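Local coordinates for protein TBC1 domain family member 22A (Homo sapiens, PDB 2QFZ) that probably acts, through this Rab-GAP TBC domain, as a GTPase-activating protein for Rab-family proteins, and forms homodimers and binds 14-3-3 proteins, at residues L33-T38 / A69-R74; L153-F157 / C194-L199; F288-W292 / L312-W317. One frame throughout, in Å; residues are numbered along the deposited sequence. Where two conformers were deposited one is given.

Contact 1: residues L33-T38 / A69-R74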
# COMPACT_ATOMS: atom_id res chain seq x y z
N LEU A 33 -9.36 6.72 -20.12
CA LEU A 33 -8.58 5.53 -20.42
C LEU A 33 -8.51 5.15 -21.92
O LEU A 33 -7.58 4.49 -22.33
CB LEU A 33 -9.11 4.33 -19.65
CG LEU A 33 -9.19 4.39 -18.12
CD1 LEU A 33 -9.33 2.97 -17.63
CD2 LEU A 33 -7.99 5.11 -17.54
N ALA A 34 -9.52 5.52 -22.71
CA ALA A 34 -9.56 5.13 -24.13
C ALA A 34 -8.62 5.98 -24.99
O ALA A 34 -8.25 5.57 -26.07
CB ALA A 34 -11.02 5.19 -24.67
N GLY A 35 -8.24 7.15 -24.50
CA GLY A 35 -7.18 7.91 -25.15
C GLY A 35 -7.67 8.69 -26.36
O GLY A 35 -8.74 9.29 -26.30
N PRO A 36 -6.89 8.67 -27.48
CA PRO A 36 -5.71 7.87 -27.81
C PRO A 36 -4.44 8.05 -26.94
O PRO A 36 -3.67 7.13 -26.82
CB PRO A 36 -5.42 8.29 -29.26
CG PRO A 36 -5.93 9.65 -29.34
CD PRO A 36 -7.23 9.56 -28.61
N ASN A 37 -4.26 9.23 -26.35
CA ASN A 37 -3.14 9.53 -25.45
C ASN A 37 -3.72 10.09 -24.15
O ASN A 37 -3.91 11.28 -24.02
CB ASN A 37 -2.21 10.54 -26.11
CG ASN A 37 -1.41 9.94 -27.24
OD1 ASN A 37 -0.55 9.08 -27.02
ND2 ASN A 37 -1.69 10.38 -28.48
N THR A 38 -4.01 9.20 -23.19
CA THR A 38 -4.64 9.54 -21.90
C THR A 38 -3.95 10.68 -21.13
O THR A 38 -2.72 10.65 -20.89
CB THR A 38 -4.66 8.29 -21.00
OG1 THR A 38 -5.38 7.23 -21.67
CG2 THR A 38 -5.28 8.60 -19.62
N ALA A 69 0.62 5.88 -21.48
CA ALA A 69 -0.56 6.70 -21.73
C ALA A 69 -1.11 6.50 -23.14
O ALA A 69 -2.33 6.57 -23.35
CB ALA A 69 -0.21 8.17 -21.51
N ASN A 70 -0.22 6.24 -24.10
CA ASN A 70 -0.63 5.99 -25.48
C ASN A 70 -1.26 4.59 -25.66
O ASN A 70 -0.61 3.54 -25.43
CB ASN A 70 0.54 6.17 -26.45
CG ASN A 70 0.08 6.10 -27.90
OD1 ASN A 70 0.02 5.04 -28.45
ND2 ASN A 70 -0.38 7.23 -28.45
N VAL A 71 -2.53 4.58 -26.05
CA VAL A 71 -3.33 3.34 -26.01
C VAL A 71 -2.73 2.26 -26.91
O VAL A 71 -2.68 1.11 -26.52
CB VAL A 71 -4.81 3.60 -26.43
CG1 VAL A 71 -5.60 2.27 -26.49
CG2 VAL A 71 -5.45 4.56 -25.49
N ASP A 72 -2.25 2.64 -28.11
CA ASP A 72 -1.76 1.63 -29.05
C ASP A 72 -0.43 1.01 -28.64
O ASP A 72 -0.12 -0.07 -29.09
CB ASP A 72 -1.67 2.14 -30.50
CG ASP A 72 -1.60 0.98 -31.53
OD1 ASP A 72 -2.51 0.12 -31.54
OD2 ASP A 72 -0.63 0.93 -32.32
N ARG A 73 0.32 1.66 -27.76
CA ARG A 73 1.58 1.06 -27.25
C ARG A 73 1.37 0.03 -26.12
O ARG A 73 2.26 -0.79 -25.87
CB ARG A 73 2.54 2.13 -26.76
CG ARG A 73 3.11 3.04 -27.85
CD ARG A 73 3.87 4.21 -27.19
NE ARG A 73 5.27 3.89 -26.86
CZ ARG A 73 5.92 4.32 -25.77
NH1 ARG A 73 5.31 5.06 -24.84
NH2 ARG A 73 7.21 3.97 -25.60
N ARG A 74 0.19 0.03 -25.48
CA ARG A 74 -0.02 -0.70 -24.23
C ARG A 74 0.12 -2.18 -24.33
O ARG A 74 0.79 -2.77 -23.48
CB ARG A 74 -1.40 -0.38 -23.64
CG ARG A 74 -1.50 1.01 -23.16
CD ARG A 74 -2.82 1.32 -22.65
NE ARG A 74 -2.94 2.75 -22.44
CZ ARG A 74 -4.07 3.37 -22.18
NH1 ARG A 74 -5.20 2.69 -22.08
NH2 ARG A 74 -4.08 4.65 -22.02

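Contact 2: residues L153-F157 / C194-L199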
# COMPACT_ATOMS: atom_id res chain seq x y z
N LEU A 153 2.63 -5.34 1.17
CA LEU A 153 2.48 -4.46 0.01
C LEU A 153 2.13 -5.23 -1.28
O LEU A 153 1.68 -4.62 -2.25
CB LEU A 153 3.71 -3.57 -0.16
CG LEU A 153 4.18 -2.86 1.11
CD1 LEU A 153 5.34 -1.99 0.79
CD2 LEU A 153 3.12 -2.06 1.79
N VAL A 154 2.29 -6.56 -1.28
CA VAL A 154 1.87 -7.40 -2.42
C VAL A 154 0.34 -7.44 -2.52
O VAL A 154 -0.21 -7.44 -3.61
CB VAL A 154 2.39 -8.89 -2.29
CG1 VAL A 154 1.88 -9.76 -3.48
CG2 VAL A 154 3.91 -8.95 -2.19
N THR A 155 -0.34 -7.51 -1.38
CA THR A 155 -1.79 -7.86 -1.34
C THR A 155 -2.74 -6.91 -2.09
O THR A 155 -3.63 -7.38 -2.79
CB THR A 155 -2.26 -8.06 0.15
OG1 THR A 155 -1.31 -8.90 0.82
CG2 THR A 155 -3.67 -8.66 0.24
N PRO A 156 -2.60 -5.58 -1.93
CA PRO A 156 -3.53 -4.76 -2.67
C PRO A 156 -3.41 -4.85 -4.21
O PRO A 156 -4.42 -4.89 -4.90
CB PRO A 156 -3.20 -3.36 -2.16
CG PRO A 156 -2.54 -3.62 -0.84
CD PRO A 156 -1.73 -4.76 -1.08
N PHE A 157 -2.20 -4.89 -4.74
CA PHE A 157 -2.04 -5.07 -6.19
C PHE A 157 -2.69 -6.42 -6.65
O PHE A 157 -3.43 -6.48 -7.61
CB PHE A 157 -0.57 -4.99 -6.55
CG PHE A 157 0.03 -3.65 -6.30
CD1 PHE A 157 -0.34 -2.57 -7.08
CD2 PHE A 157 0.96 -3.45 -5.31
CE1 PHE A 157 0.21 -1.31 -6.89
CE2 PHE A 157 1.51 -2.17 -5.10
CZ PHE A 157 1.15 -1.12 -5.91
N CYS A 194 4.19 -3.47 -10.44
CA CYS A 194 3.51 -2.37 -9.75
C CYS A 194 3.97 -2.21 -8.31
O CYS A 194 4.25 -1.10 -7.88
CB CYS A 194 1.99 -2.52 -9.89
SG CYS A 194 1.42 -2.10 -11.58
N MET A 195 4.12 -3.32 -7.60
CA MET A 195 4.80 -3.34 -6.30
C MET A 195 6.22 -2.79 -6.37
O MET A 195 6.60 -1.96 -5.55
CB MET A 195 4.81 -4.74 -5.69
CG MET A 195 5.13 -4.80 -4.21
SD MET A 195 5.74 -6.42 -3.63
CE MET A 195 7.29 -6.58 -4.61
N SER A 196 7.00 -3.20 -7.38
CA SER A 196 8.34 -2.64 -7.58
C SER A 196 8.36 -1.13 -7.72
O SER A 196 9.23 -0.48 -7.18
CB SER A 196 9.06 -3.28 -8.78
OG SER A 196 9.33 -4.63 -8.51
N LYS A 197 7.39 -0.59 -8.43
CA LYS A 197 7.26 0.82 -8.65
C LYS A 197 6.94 1.58 -7.33
O LYS A 197 7.56 2.60 -7.00
CB LYS A 197 6.16 1.04 -9.71
CG LYS A 197 6.46 2.07 -10.73
CD LYS A 197 7.16 1.47 -11.93
CE LYS A 197 7.63 2.56 -12.92
NZ LYS A 197 8.70 2.05 -13.87
N LEU A 198 5.95 1.09 -6.59
CA LEU A 198 5.70 1.55 -5.22
C LEU A 198 7.00 1.56 -4.39
O LEU A 198 7.33 2.55 -3.77
CB LEU A 198 4.67 0.64 -4.57
CG LEU A 198 4.12 1.03 -3.18
CD1 LEU A 198 2.93 0.12 -2.78
CD2 LEU A 198 5.18 0.93 -2.09
N LEU A 199 7.75 0.46 -4.39
CA LEU A 199 8.95 0.36 -3.56
C LEU A 199 10.09 1.26 -4.00
O LEU A 199 10.86 1.73 -3.14
CB LEU A 199 9.43 -1.08 -3.47
CG LEU A 199 8.51 -1.99 -2.65
CD1 LEU A 199 8.70 -3.45 -3.03
CD2 LEU A 199 8.83 -1.78 -1.17

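Contact 3: residues F288-W292 / L312-W317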
# COMPACT_ATOMS: atom_id res chain seq x y z
N PHE A 288 -4.55 10.13 11.11
CA PHE A 288 -4.99 8.88 11.72
C PHE A 288 -4.85 8.95 13.25
O PHE A 288 -5.76 8.57 13.99
CB PHE A 288 -4.18 7.72 11.14
CG PHE A 288 -4.71 6.38 11.44
CD1 PHE A 288 -6.00 6.02 11.08
CD2 PHE A 288 -3.91 5.45 12.07
CE1 PHE A 288 -6.49 4.72 11.33
CE2 PHE A 288 -4.39 4.15 12.33
CZ PHE A 288 -5.66 3.79 11.97
N LEU A 289 -3.71 9.46 13.70
CA LEU A 289 -3.49 9.63 15.13
C LEU A 289 -4.53 10.58 15.80
O LEU A 289 -5.14 10.24 16.82
CB LEU A 289 -2.05 10.09 15.38
CG LEU A 289 -1.53 10.09 16.81
CD1 LEU A 289 -1.59 8.73 17.48
CD2 LEU A 289 -0.11 10.62 16.79
N VAL A 290 -4.75 11.75 15.21
CA VAL A 290 -5.56 12.76 15.84
C VAL A 290 -7.05 12.52 15.65
O VAL A 290 -7.83 13.11 16.37
CB VAL A 290 -5.12 14.24 15.51
CG1 VAL A 290 -3.66 14.47 15.94
CG2 VAL A 290 -5.33 14.64 14.07
N ARG A 291 -7.43 11.59 14.75
CA ARG A 291 -8.79 11.05 14.66
C ARG A 291 -9.25 10.46 16.01
O ARG A 291 -10.42 10.62 16.38
CB ARG A 291 -8.88 10.01 13.52
CG ARG A 291 -10.06 9.01 13.54
CD ARG A 291 -11.42 9.62 13.11
NE ARG A 291 -12.49 8.62 13.24
CZ ARG A 291 -13.13 8.32 14.38
NH1 ARG A 291 -12.84 8.94 15.52
NH2 ARG A 291 -14.09 7.40 14.39
N TRP A 292 -8.35 9.85 16.78
CA TRP A 292 -8.76 9.32 18.12
C TRP A 292 -8.20 10.13 19.25
O TRP A 292 -7.91 9.60 20.33
CB TRP A 292 -8.35 7.88 18.28
CG TRP A 292 -9.24 6.97 17.50
CD1 TRP A 292 -10.49 6.51 17.86
CD2 TRP A 292 -8.96 6.41 16.24
NE1 TRP A 292 -10.99 5.69 16.89
CE2 TRP A 292 -10.07 5.62 15.87
CE3 TRP A 292 -7.88 6.51 15.37
CZ2 TRP A 292 -10.11 4.92 14.69
CZ3 TRP A 292 -7.92 5.83 14.21
CH2 TRP A 292 -9.04 5.05 13.86
N LEU A 312 -6.06 0.16 16.77
CA LEU A 312 -7.10 1.17 16.66
C LEU A 312 -8.40 0.51 16.13
O LEU A 312 -8.32 -0.41 15.31
CB LEU A 312 -6.65 2.35 15.80
CG LEU A 312 -5.60 3.26 16.51
CD1 LEU A 312 -5.01 4.24 15.54
CD2 LEU A 312 -6.16 4.01 17.71
N PRO A 313 -9.57 0.94 16.64
CA PRO A 313 -10.82 0.24 16.28
C PRO A 313 -11.34 0.63 14.87
O PRO A 313 -12.11 1.57 14.71
CB PRO A 313 -11.80 0.68 17.41
CG PRO A 313 -11.01 1.58 18.32
CD PRO A 313 -9.83 2.06 17.56
N THR A 314 -10.89 -0.10 13.87
CA THR A 314 -11.18 0.23 12.47
C THR A 314 -11.80 -0.95 11.71
O THR A 314 -12.01 -0.87 10.50
CB THR A 314 -9.88 0.60 11.73
OG1 THR A 314 -8.97 -0.51 11.80
CG2 THR A 314 -9.27 1.83 12.30
N ALA A 315 -12.13 -2.04 12.39
CA ALA A 315 -12.71 -3.22 11.71
C ALA A 315 -14.04 -2.88 10.98
O ALA A 315 -14.42 -3.53 10.02
CB ALA A 315 -12.89 -4.33 12.69
N HIS A 316 -14.72 -1.84 11.43
CA HIS A 316 -15.99 -1.46 10.85
C HIS A 316 -15.86 -0.34 9.82
O HIS A 316 -16.85 0.16 9.30
CB HIS A 316 -16.95 -1.03 11.96
CG HIS A 316 -16.51 0.18 12.71
ND1 HIS A 316 -15.63 0.12 13.77
CD2 HIS A 316 -16.79 1.49 12.53
CE1 HIS A 316 -15.41 1.34 14.22
NE2 HIS A 316 -16.10 2.19 13.50
N TRP A 317 -14.63 0.08 9.53
CA TRP A 317 -14.42 1.24 8.68
C TRP A 317 -14.84 1.01 7.23
O TRP A 317 -14.70 -0.07 6.72
CB TRP A 317 -12.96 1.73 8.76
CG TRP A 317 -12.75 2.75 9.80
CD1 TRP A 317 -13.48 2.93 10.96
CD2 TRP A 317 -11.75 3.77 9.81
NE1 TRP A 317 -12.99 3.98 11.66
CE2 TRP A 317 -11.93 4.52 10.98
CE3 TRP A 317 -10.69 4.09 8.95
CZ2 TRP A 317 -11.10 5.59 11.31
CZ3 TRP A 317 -9.88 5.18 9.28
CH2 TRP A 317 -10.08 5.90 10.44

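Contact 1: residues L33-T38 / A69-R74
Arg-74 reaches from the start of helix 74-91 to the turn that ends helix 25-34, and its guanidinium holds the tight side of the contact. NH1 donates to Leu-33 O at 3.0 Å, in that carbonyl's plane, while NH2 gives to Thr-38 OG1 at 2.9 Å with the hydroxyl oxygen almost in the guanidinium plane. The chain runs extended from CG to NE, carrying the group that far, and Val-71 CG2 lies over one face near the rim. NH2 also bonds Ala-69 O, which takes Thr-38 N on the opposite face of its carbonyl plane. Backbones bridge once, at Asn-37 and Asn-70, where Val-71 N bonds Pro-36 O at 2.9 Å. The outer side is looser: Pro-36, behind a cis peptide bond, and Asn-37 are exposed, and the Asn-37 OD1 to Asn-70 ND2 approach is too short to trust in detail. With an alanine in place of Arg-74, Leu-33 O would probably lose its guanidinium donor and Ala-69 O one of its two, the Thr-38 hydroxyl keeping its bond with Leu-32 O. Hydrogen bonds to backbone carbonyls and one hydroxyl, more than apolar packing, join the end of helix 25-34 to the loop before helix 74-91.

Contact 2: residues L153-F157 / C194-L199
The axes of segments 153-157 and 194-199 pass 9.8 Å apart with their directions at 130°, and Val-154 and Met-195 have the nearest CA atoms, 6.3 Å apart. No hydrogen bond joins the two helices; apolar side chains pack on each other and on the backbone. Phe-157 lies flat against the opposing helix: one ring face takes the backbone at Cys-194 C and Met-195 N, both displaced toward the rim, while Leu-198 CD1 comes to the ring edge, 3.6 Å from Phe-157 CE2. On the face that meets the backbone, Cys-194 CB sits 3.7 Å from Phe-157 CD1. Met-195 passes the ring, and with CG anti to the backbone N (chi1 -164°) and a bend at chi3 its SD rests 3.4 Å from Val-154 CG2. Leu-153 closes the row, its CD1 meeting both Leu-199 CD2 at 4.0 Å and Leu-198 CD2 at 4.1 Å, the Leu-198 chain crossing it at about a right angle. All seven touching residues are buried. Around them, helix 260-270 brings Trp-267 against Phe-157, Pro-156 and Leu-198, helix 124-140 packs Leu-134 on Val-154 and Trp-137 on Leu-199, and Tyr-206 from a loop touches Leu-153 and Leu-199, within this all-helical TBC core.

Contact 3: residues F288-W292 / L312-W317
Leu-312 lays its side chain across the indole of Trp-292, the residue after helix 276-291 and at the N-cap of helix 293-298. Followed outward, CB stands over the face of the six-membered ring, 4.2 Å from its centroid and 17° off the normal, a CH-pi contact. CG, anti to the carbonyl carbon, continues above Trp-292 CE3, and there the branches part. CD2 stays over the same face near the rim, 3.8 Å from Trp-292 CE3, whereas CD1 reaches Trp-292 CZ3 at 3.6 Å and Phe-288 CE2 at 3.3 Å. Pro-313 CD adds to that face of the indole, and Arg-291 CG backs the opposite one. Trp-292 and Trp-317 lie nearly parallel, planes 15° apart, but are slid so far that the rings barely overlap; Trp-292 CH2 meets Trp-317 CZ2 at 3.3 Å. Phe-288 stands almost perpendicular to Trp-317 (87°), with Trp-317 CH2 near the plane at its ring edge. Thr-314 CG2 lies over the centre of the Trp-317 ring, while its OG1 bonds Glu-257 O. Trp-317 NE1 is buried with no partner in the model. This aromatic cluster joins the helix end to the loop before helix 319-335 by dispersion and CH-pi contacts, without a hydrogen bond.

How the contacts relate
The three contacts follow one another along a helical, strand-free chain that contains the Rab-GAP TBC domain, each closing before the next opens. Contact 2, centred about 7 Å from the centre of the chain, joins helices 150-162 and 181-200. Contact 1 lies at the surface on helix 25-34 and the loop before helix 74-91, its centre about 23 Å from that of contact 2; contact 3, on helix 276-291 and the loop before helix 319-335, has its centre about 24 Å from that of contact 2. Contacts 1 and 3 sit on opposite sides of the chain's centre, about 39 Å apart between centres. None touches another, and each is a local junction within the helical fold.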